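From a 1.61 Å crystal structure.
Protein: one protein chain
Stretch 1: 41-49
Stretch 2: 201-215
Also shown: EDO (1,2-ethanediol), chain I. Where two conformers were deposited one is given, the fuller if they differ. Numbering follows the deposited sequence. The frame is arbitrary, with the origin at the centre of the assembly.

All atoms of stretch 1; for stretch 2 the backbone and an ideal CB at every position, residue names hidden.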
ATOM      1  N   ALA A  41      10.501  -3.745 -26.682  1.00  9.84           N
ATOM      2  CA  ALA A  41      10.232  -2.781 -25.638  1.00  9.80           C
ATOM      3  C   ALA A  41       9.230  -1.736 -26.105  1.00  9.65           C
ATOM      4  O   ALA A  41       9.330  -1.255 -27.250  1.00  9.27           O
ATOM      5  CB  ALA A  41      11.506  -2.101 -25.261  1.00 10.03           C
ATOM      6  N   ALA A  42       8.264  -1.373 -25.237  1.00  7.44           N
ATOM      7  CA  ALA A  42       7.198  -0.442 -25.566  1.00  7.80           C
ATOM      8  C   ALA A  42       6.719   0.252 -24.325  1.00  8.23           C
ATOM      9  O   ALA A  42       6.851  -0.285 -23.206  1.00  7.98           O
ATOM     10  CB  ALA A  42       6.058  -1.137 -26.266  1.00  9.10           C
ATOM     11  N   VAL A  43       6.194   1.442 -24.534  1.00  8.88           N
ATOM     12  CA  VAL A  43       5.529   2.181 -23.483  1.00  8.72           C
ATOM     13  C   VAL A  43       4.363   2.958 -24.097  1.00  9.68           C
ATOM     14  O   VAL A  43       4.404   3.412 -25.262  1.00  9.22           O
ATOM     15  CB  VAL A  43       6.497   3.084 -22.722  1.00 10.44           C
ATOM     16  CG1 VAL A  43       7.250   4.015 -23.676  1.00 11.38           C
ATOM     17  CG2 VAL A  43       5.789   3.843 -21.657  1.00  8.66           C
ATOM     18  N   ALA A  44       3.281   3.074 -23.340  1.00  9.03           N
ATOM     19  CA  ALA A  44       2.075   3.749 -23.836  1.00  8.39           C
ATOM     20  C   ALA A  44       1.289   4.425 -22.725  1.00  9.08           C
ATOM     21  O   ALA A  44       1.270   3.968 -21.609  1.00  8.30           O
ATOM     22  CB  ALA A  44       1.123   2.763 -24.569  1.00  7.87           C
ATOM     23  N   ILE A  45       0.547   5.471 -23.120  1.00  9.58           N
ATOM     24  CA  ILE A  45      -0.480   6.105 -22.332  1.00  9.25           C
ATOM     25  C   ILE A  45      -1.817   5.975 -23.078  1.00  9.66           C
ATOM     26  O   ILE A  45      -1.907   6.161 -24.289  1.00 10.63           O
ATOM     27  CB  ILE A  45      -0.190   7.605 -22.205  1.00  9.36           C
ATOM     28  CG1 ILE A  45       1.046   7.882 -21.361  1.00  9.78           C
ATOM     29  CG2 ILE A  45      -1.400   8.361 -21.690  1.00  9.57           C
ATOM     30  CD1 ILE A  45       1.585   9.313 -21.455  1.00 10.41           C
ATOM     31  N   VAL A  46      -2.861   5.631 -22.321  1.00  9.19           N
ATOM     32  CA  VAL A  46      -4.215   5.777 -22.771  1.00  9.46           C
ATOM     33  C   VAL A  46      -4.931   6.667 -21.756  1.00  9.56           C
ATOM     34  O   VAL A  46      -5.010   6.338 -20.581  1.00  9.79           O
ATOM     35  CB  VAL A  46      -4.924   4.443 -22.929  1.00  8.27           C
ATOM     36  CG1 VAL A  46      -6.421   4.725 -23.328  1.00  8.48           C
ATOM     37  CG2 VAL A  46      -4.214   3.601 -24.010  1.00  9.32           C
ATOM     38  N   THR A  47      -5.443   7.813 -22.207  1.00  9.98           N
ATOM     39  CA  THR A  47      -6.050   8.777 -21.278  1.00 10.39           C
ATOM     40  C   THR A  47      -7.510   8.450 -21.051  1.00 11.21           C
ATOM     41  O   THR A  47      -8.104   7.726 -21.827  1.00  9.69           O
ATOM     42  CB  THR A  47      -5.956  10.243 -21.797  1.00 10.26           C
ATOM     43  OG1 THR A  47      -6.843  10.463 -22.913  1.00 12.07           O
ATOM     44  CG2 THR A  47      -4.541  10.530 -22.335  1.00 11.30           C
ATOM     45  N   CYS A  48      -8.067   9.029 -19.992  1.00 13.01           N
ATOM     46  CA  CYS A  48      -9.484   8.883 -19.680  0.50 14.84           C
ATOM     47  C   CYS A  48     -10.384   9.470 -20.729  1.00 14.91           C
ATOM     48  O   CYS A  48     -11.581   9.147 -20.785  1.00 16.62           O
ATOM     49  CB  CYS A  48      -9.776   9.504 -18.316  0.50 15.14           C
ATOM     50  SG  CYS A  48      -9.102   8.403 -17.084  0.50 16.95           S
ATOM     51  N   ASP A  49      -9.833  10.306 -21.591  1.00 16.09           N
ATOM     52  CA  ASP A  49     -10.584  10.813 -22.744  1.00 17.68           C
ATOM     53  C   ASP A  49     -10.406  10.034 -24.032  1.00 16.54           C
ATOM     54  O   ASP A  49     -10.924  10.446 -25.058  1.00 17.01           O
ATOM     55  CB  ASP A  49     -10.290  12.308 -22.975  1.00 19.03           C
ATOM     56  CG  ASP A  49     -10.851  13.169 -21.867  1.00 24.78           C
ATOM     57  OD1 ASP A  49     -12.026  12.922 -21.489  1.00 31.81           O
ATOM     58  OD2 ASP A  49     -10.199  14.071 -21.281  1.00 30.24           O
ATOM     59  N   UNK A 201      -1.254  -6.356 -26.224  1.00  8.02           N
ATOM     60  CA  UNK A 201      -0.144  -5.474 -26.480  1.00  8.59           C
ATOM     61  C   UNK A 201      -0.094  -4.335 -25.477  1.00  7.60           C
ATOM     62  O   UNK A 201      -0.929  -4.245 -24.559  1.00  8.46           O
ATOM     63  CB  UNK A 201      -0.227  -4.923 -27.905  1.00  8.59           C
ATOM     64  N   UNK A 202       0.875  -3.478 -25.630  1.00  7.51           N
ATOM     65  CA  UNK A 202       1.102  -2.456 -24.611  1.00  7.52           C
ATOM     66  C   UNK A 202      -0.042  -1.432 -24.589  1.00  8.12           C
ATOM     67  O   UNK A 202      -0.364  -0.883 -23.525  1.00  8.81           O
ATOM     68  CB  UNK A 202       2.437  -1.751 -24.859  1.00  7.52           C
ATOM     69  N   UNK A 203      -0.605  -1.133 -25.762  1.00  8.47           N
ATOM     70  CA  UNK A 203      -1.751  -0.233 -25.820  1.00  8.95           C
ATOM     71  C   UNK A 203      -2.945  -0.842 -25.110  1.00  7.32           C
ATOM     72  O   UNK A 203      -3.679  -0.144 -24.425  1.00  8.17           O
ATOM     73  CB  UNK A 203      -2.109   0.093 -27.271  1.00  8.95           C
ATOM     74  N   UNK A 204      -3.175  -2.136 -25.334  1.00  8.14           N
ATOM     75  CA  UNK A 204      -4.248  -2.850 -24.662  1.00  7.44           C
ATOM     76  C   UNK A 204      -4.061  -2.875 -23.158  1.00  7.23           C
ATOM     77  O   UNK A 204      -5.003  -2.649 -22.411  1.00  7.73           O
ATOM     78  CB  UNK A 204      -4.344  -4.280 -25.196  1.00  7.44           C
ATOM     79  N   UNK A 205      -2.819  -3.076 -22.714  1.00  7.51           N
ATOM     80  CA  UNK A 205      -2.530  -3.007 -21.273  1.00  7.61           C
ATOM     81  C   UNK A 205      -2.809  -1.637 -20.698  1.00  7.35           C
ATOM     82  O   UNK A 205      -3.427  -1.520 -19.637  1.00  7.02           O
ATOM     83  CB  UNK A 205      -1.071  -3.382 -21.004  1.00  7.61           C
ATOM     84  N   UNK A 206      -2.361  -0.597 -21.388  1.00  7.85           N
ATOM     85  CA  UNK A 206      -2.649   0.768 -20.987  1.00  8.06           C
ATOM     86  C   UNK A 206      -4.121   1.076 -20.983  1.00  8.09           C
ATOM     87  O   UNK A 206      -4.581   1.871 -20.183  1.00  8.39           O
ATOM     88  CB  UNK A 206      -1.925   1.751 -21.909  1.00  8.06           C
ATOM     89  N   UNK A 207      -4.886   0.415 -21.867  1.00  7.36           N
ATOM     90  CA  UNK A 207      -6.326   0.566 -21.885  1.00  8.21           C
ATOM     91  C   UNK A 207      -6.995  -0.003 -20.636  1.00  7.62           C
ATOM     92  O   UNK A 207      -7.905   0.606 -20.100  1.00  8.41           O
ATOM     93  CB  UNK A 207      -6.898  -0.110 -23.133  1.00  8.21           C
ATOM     94  N   UNK A 208      -6.546  -1.184 -20.182  1.00  8.56           N
ATOM     95  CA  UNK A 208      -6.987  -1.733 -18.896  1.00  7.07           C
ATOM     96  C   UNK A 208      -6.773  -0.671 -17.826  1.00  8.32           C
ATOM     97  O   UNK A 208      -7.696  -0.387 -17.043  1.00  8.48           O
ATOM     98  CB  UNK A 208      -6.235  -3.020 -18.549  1.00  7.07           C
ATOM     99  N   UNK A 209      -5.597  -0.064 -17.810  1.00  7.29           N
ATOM    100  CA  UNK A 209      -5.320   1.022 -16.872  1.00  7.66           C
ATOM    101  C   UNK A 209      -6.256   2.218 -16.987  1.00  8.46           C
ATOM    102  O   UNK A 209      -6.684   2.767 -15.974  1.00  9.79           O
ATOM    103  CB  UNK A 209      -3.881   1.502 -17.069  1.00  7.66           C
ATOM    104  N   UNK A 210      -6.560   2.617 -18.227  1.00  8.38           N
ATOM    105  CA  UNK A 210      -7.380   3.755 -18.498  1.00  7.72           C
ATOM    106  C   UNK A 210      -8.847   3.482 -18.117  1.00  7.19           C
ATOM    107  O   UNK A 210      -9.539   4.366 -17.647  1.00  8.16           O
ATOM    108  CB  UNK A 210      -7.261   4.139 -19.974  1.00  7.72           C
ATOM    109  N   UNK A 211      -9.279   2.248 -18.251  1.00  8.53           N
ATOM    110  CA  UNK A 211     -10.623   1.881 -17.837  1.00  8.87           C
ATOM    111  C   UNK A 211     -10.739   2.063 -16.324  1.00  8.49           C
ATOM    112  O   UNK A 211     -11.731   2.615 -15.823  1.00  8.21           O
ATOM    113  CB  UNK A 211     -10.950   0.443 -18.245  1.00  8.87           C
ATOM    114  N   UNK A 212      -9.708   1.639 -15.590  1.00  8.11           N
ATOM    115  CA  UNK A 212      -9.707   1.822 -14.162  1.00  8.88           C
ATOM    116  C   UNK A 212      -9.580   3.315 -13.849  1.00  8.82           C
ATOM    117  O   UNK A 212     -10.304   3.842 -12.978  1.00 10.82           O
ATOM    118  CB  UNK A 212      -8.577   1.021 -13.513  1.00  8.88           C
ATOM    119  N   UNK A 213      -8.702   4.046 -14.543  1.00  8.49           N
ATOM    120  CA  UNK A 213      -8.540   5.474 -14.259  1.00  8.73           C
ATOM    121  C   UNK A 213      -9.860   6.262 -14.480  1.00  9.56           C
ATOM    122  O   UNK A 213     -10.108   7.241 -13.785  1.00 10.52           O
ATOM    123  CB  UNK A 213      -7.431   6.051 -15.142  1.00  8.73           C
ATOM    124  N   UNK A 214     -10.660   5.826 -15.466  1.00 10.37           N
ATOM    125  CA  UNK A 214     -11.931   6.448 -15.829  1.00 10.94           C
ATOM    126  C   UNK A 214     -13.104   6.002 -14.932  1.00 11.70           C
ATOM    127  O   UNK A 214     -14.266   6.346 -15.196  1.00 12.66           O
ATOM    128  CB  UNK A 214     -12.253   6.127 -17.290  1.00 10.94           C
ATOM    129  N   UNK A 215     -12.803   5.307 -13.837  1.00 10.98           N
ATOM    130  CA  UNK A 215     -13.801   4.835 -12.903  1.00 10.45           C
ATOM    131  C   UNK A 215     -14.661   3.725 -13.482  1.00 11.47           C
ATOM    132  O   UNK A 215     -15.837   3.561 -13.101  1.00 10.63           O
ATOM    133  CB  UNK A 215     -14.688   6.000 -12.458  1.00 10.45           C
TER
HETATM  134  C1  EDO I1217      -2.655  -0.810 -31.626  1.00 25.95           C
HETATM  135  O1  EDO I1217      -1.313  -1.376 -31.608  1.00 19.39           O
HETATM  136  C2  EDO I1217      -3.546  -1.393 -30.530  1.00 25.93           C
HETATM  137  O2  EDO I1217      -3.991  -2.746 -30.749  1.00 23.35           O

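Strand 42-47 lies along helix 202-213, their axes 7.1 Å apart at closest and their N-to-C directions 36° apart. Ala42, Ala44 and Val46 point toward the helix.

Position 201 precedes the helix, and its ideal CB has nothing of stretch 1 within 5.5 Å. A capping residue such as Ser, Thr, Asp or Asn would suit. It is Asn201. Its OD1 accepts from the N of 204 at 2.8 Å, and its ND2 donates to O2 of the ethanediol at 3.0 Å.

At 202 the CB points toward the strand, 3.9 Å from Ala42 CB. The alanines leave room for a small or branched side chain: Val, Thr or Ser. It is Thr202. OG1 lies 3.5 Å from Ala42 CB, and CG2 packs 4.0 Å from Ala44 CB.

At 203 the CB points sideways, 5.0 Å from Ala44 CB and 5.2 Å from Val46 CG2. These gaps suit a longer apolar side chain such as Leu, Ile or Met. It is Ile203, whose CG1 reaches to 4.0 Å from Ala44 CB.

Positions 204 and 205 have nothing of stretch 1 near the ideal CB, so many residues would fit. They are Glu204 and Leu205. Glu204 OE1 accepts from Asn201 N at 2.9 Å, answering the capping bond.

At 206 the CB points toward the strand, 3.6 Å from Val46 CG2 and 3.9 Å from Ala44 O. Space is short, so Ala, Gly or Ser is expected. It is Ala206, its CB 3.7 Å from Val46 CG2.

At 207 the CB points away, yet lies 4.7 Å from Val46 CG2. That leaves room for a small or branched side chain, Ser, Thr or Val. A Ser or Thr hydroxyl could also reach back to the O of 203, one helical turn earlier. It is Thr207. OG1 donates to Ile203 O at 2.7 Å and sits 3.8 Å from Val46 CG2.

Position 208 is clear of stretch 1, which does not choose among side chains. It is Leu208. At 209 an ideal CB would be crowded, 3.2 Å from Ala206 O, which favours glycine. It is Gly209.

At 210 the CB points toward the strand and is only 3.2 Å from Val46 O. Gly or Ala suits best. It is Ala210, its CB 3.6 Å from Val46 CG1.

Positions 211 and 212 point away and are unconstrained by stretch 1, so many helix-compatible residues would fit. They are Thr211 and Leu212.

At 213 the CB is 3.5 Å from Cys48 SG, a tight approach that favours Ala or Gly. It is Ala213, whose CB packs 3.5 Å from Cys48 SG.

At 214 the CB is 3.9 Å from Cys48 SG. Ala or Ser would fit. It is Ala214, whose N lies 3.4 Å from Cys48 SG.

Position 215 has phi 70°, which favours glycine. It is Gly215.

Stretch 2 201-215: NTIELATLGATLAAG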
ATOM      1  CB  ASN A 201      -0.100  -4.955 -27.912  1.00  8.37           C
ATOM      2  CG  ASN A 201      -1.276  -4.173 -28.291  1.00  9.36           C
ATOM      3  OD1 ASN A 201      -1.823  -3.386 -27.496  1.00  8.86           O
ATOM      4  ND2 ASN A 201      -1.716  -4.349 -29.568  1.00  9.18           N
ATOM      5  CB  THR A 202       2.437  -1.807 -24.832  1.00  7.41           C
ATOM      6  OG1 THR A 202       3.466  -2.803 -24.657  1.00  8.17           O
ATOM      7  CG2 THR A 202       2.769  -0.739 -23.765  1.00  9.29           C
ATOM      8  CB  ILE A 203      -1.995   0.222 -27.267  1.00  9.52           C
ATOM      9  CG1 ILE A 203      -0.897   1.254 -27.619  1.00 10.73           C
ATOM     10  CG2 ILE A 203      -3.329   0.916 -27.417  1.00 11.26           C
ATOM     11  CD1 ILE A 203      -0.795   1.583 -29.042  1.00 11.61           C
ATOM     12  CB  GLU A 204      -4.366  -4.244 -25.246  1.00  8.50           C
ATOM     13  CG  GLU A 204      -4.947  -4.137 -26.660  1.00  6.54           C
ATOM     14  CD  GLU A 204      -4.798  -5.402 -27.519  1.00 10.24           C
ATOM     15  OE1 GLU A 204      -3.981  -6.318 -27.189  1.00 10.46           O
ATOM     16  OE2 GLU A 204      -5.490  -5.416 -28.583  1.00 11.55           O
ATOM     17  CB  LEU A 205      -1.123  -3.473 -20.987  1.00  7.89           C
ATOM     18  CG  LEU A 205      -0.641  -3.499 -19.541  1.00  8.51           C
ATOM     19  CD1 LEU A 205      -1.625  -4.351 -18.715  1.00 10.38           C
ATOM     20  CD2 LEU A 205       0.762  -4.047 -19.391  1.00  8.76           C
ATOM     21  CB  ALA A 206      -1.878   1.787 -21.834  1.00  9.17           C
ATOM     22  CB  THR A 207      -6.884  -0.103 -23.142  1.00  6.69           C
ATOM     23  OG1 THR A 207      -6.335   0.514 -24.320  1.00  9.22           O
ATOM     24  CG2 THR A 207      -8.374   0.108 -23.207  1.00  9.72           C
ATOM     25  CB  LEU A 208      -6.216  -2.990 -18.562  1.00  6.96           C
ATOM     26  CG  LEU A 208      -6.284  -3.531 -17.100  1.00  9.58           C
ATOM     27  CD1 LEU A 208      -7.712  -3.806 -16.634  1.00 12.36           C
ATOM     28  CD2 LEU A 208      -5.445  -4.764 -16.912  1.00 10.68           C
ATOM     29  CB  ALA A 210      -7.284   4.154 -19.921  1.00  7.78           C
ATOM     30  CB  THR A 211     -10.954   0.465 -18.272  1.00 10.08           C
ATOM     31  OG1 THR A 211     -10.938   0.377 -19.722  1.00  9.81           O
ATOM     32  CG2 THR A 211     -12.348   0.099 -17.771  1.00 11.65           C
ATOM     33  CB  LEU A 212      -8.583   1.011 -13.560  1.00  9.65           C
ATOM     34  CG  LEU A 212      -8.639  -0.507 -13.707  1.00  7.09           C
ATOM     35  CD1 LEU A 212      -7.308  -1.174 -13.222  1.00  8.39           C
ATOM     36  CD2 LEU A 212      -9.867  -1.109 -12.974  1.00  7.85           C
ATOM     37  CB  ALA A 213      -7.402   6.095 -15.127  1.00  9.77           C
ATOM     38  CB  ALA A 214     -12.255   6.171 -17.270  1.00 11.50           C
TER
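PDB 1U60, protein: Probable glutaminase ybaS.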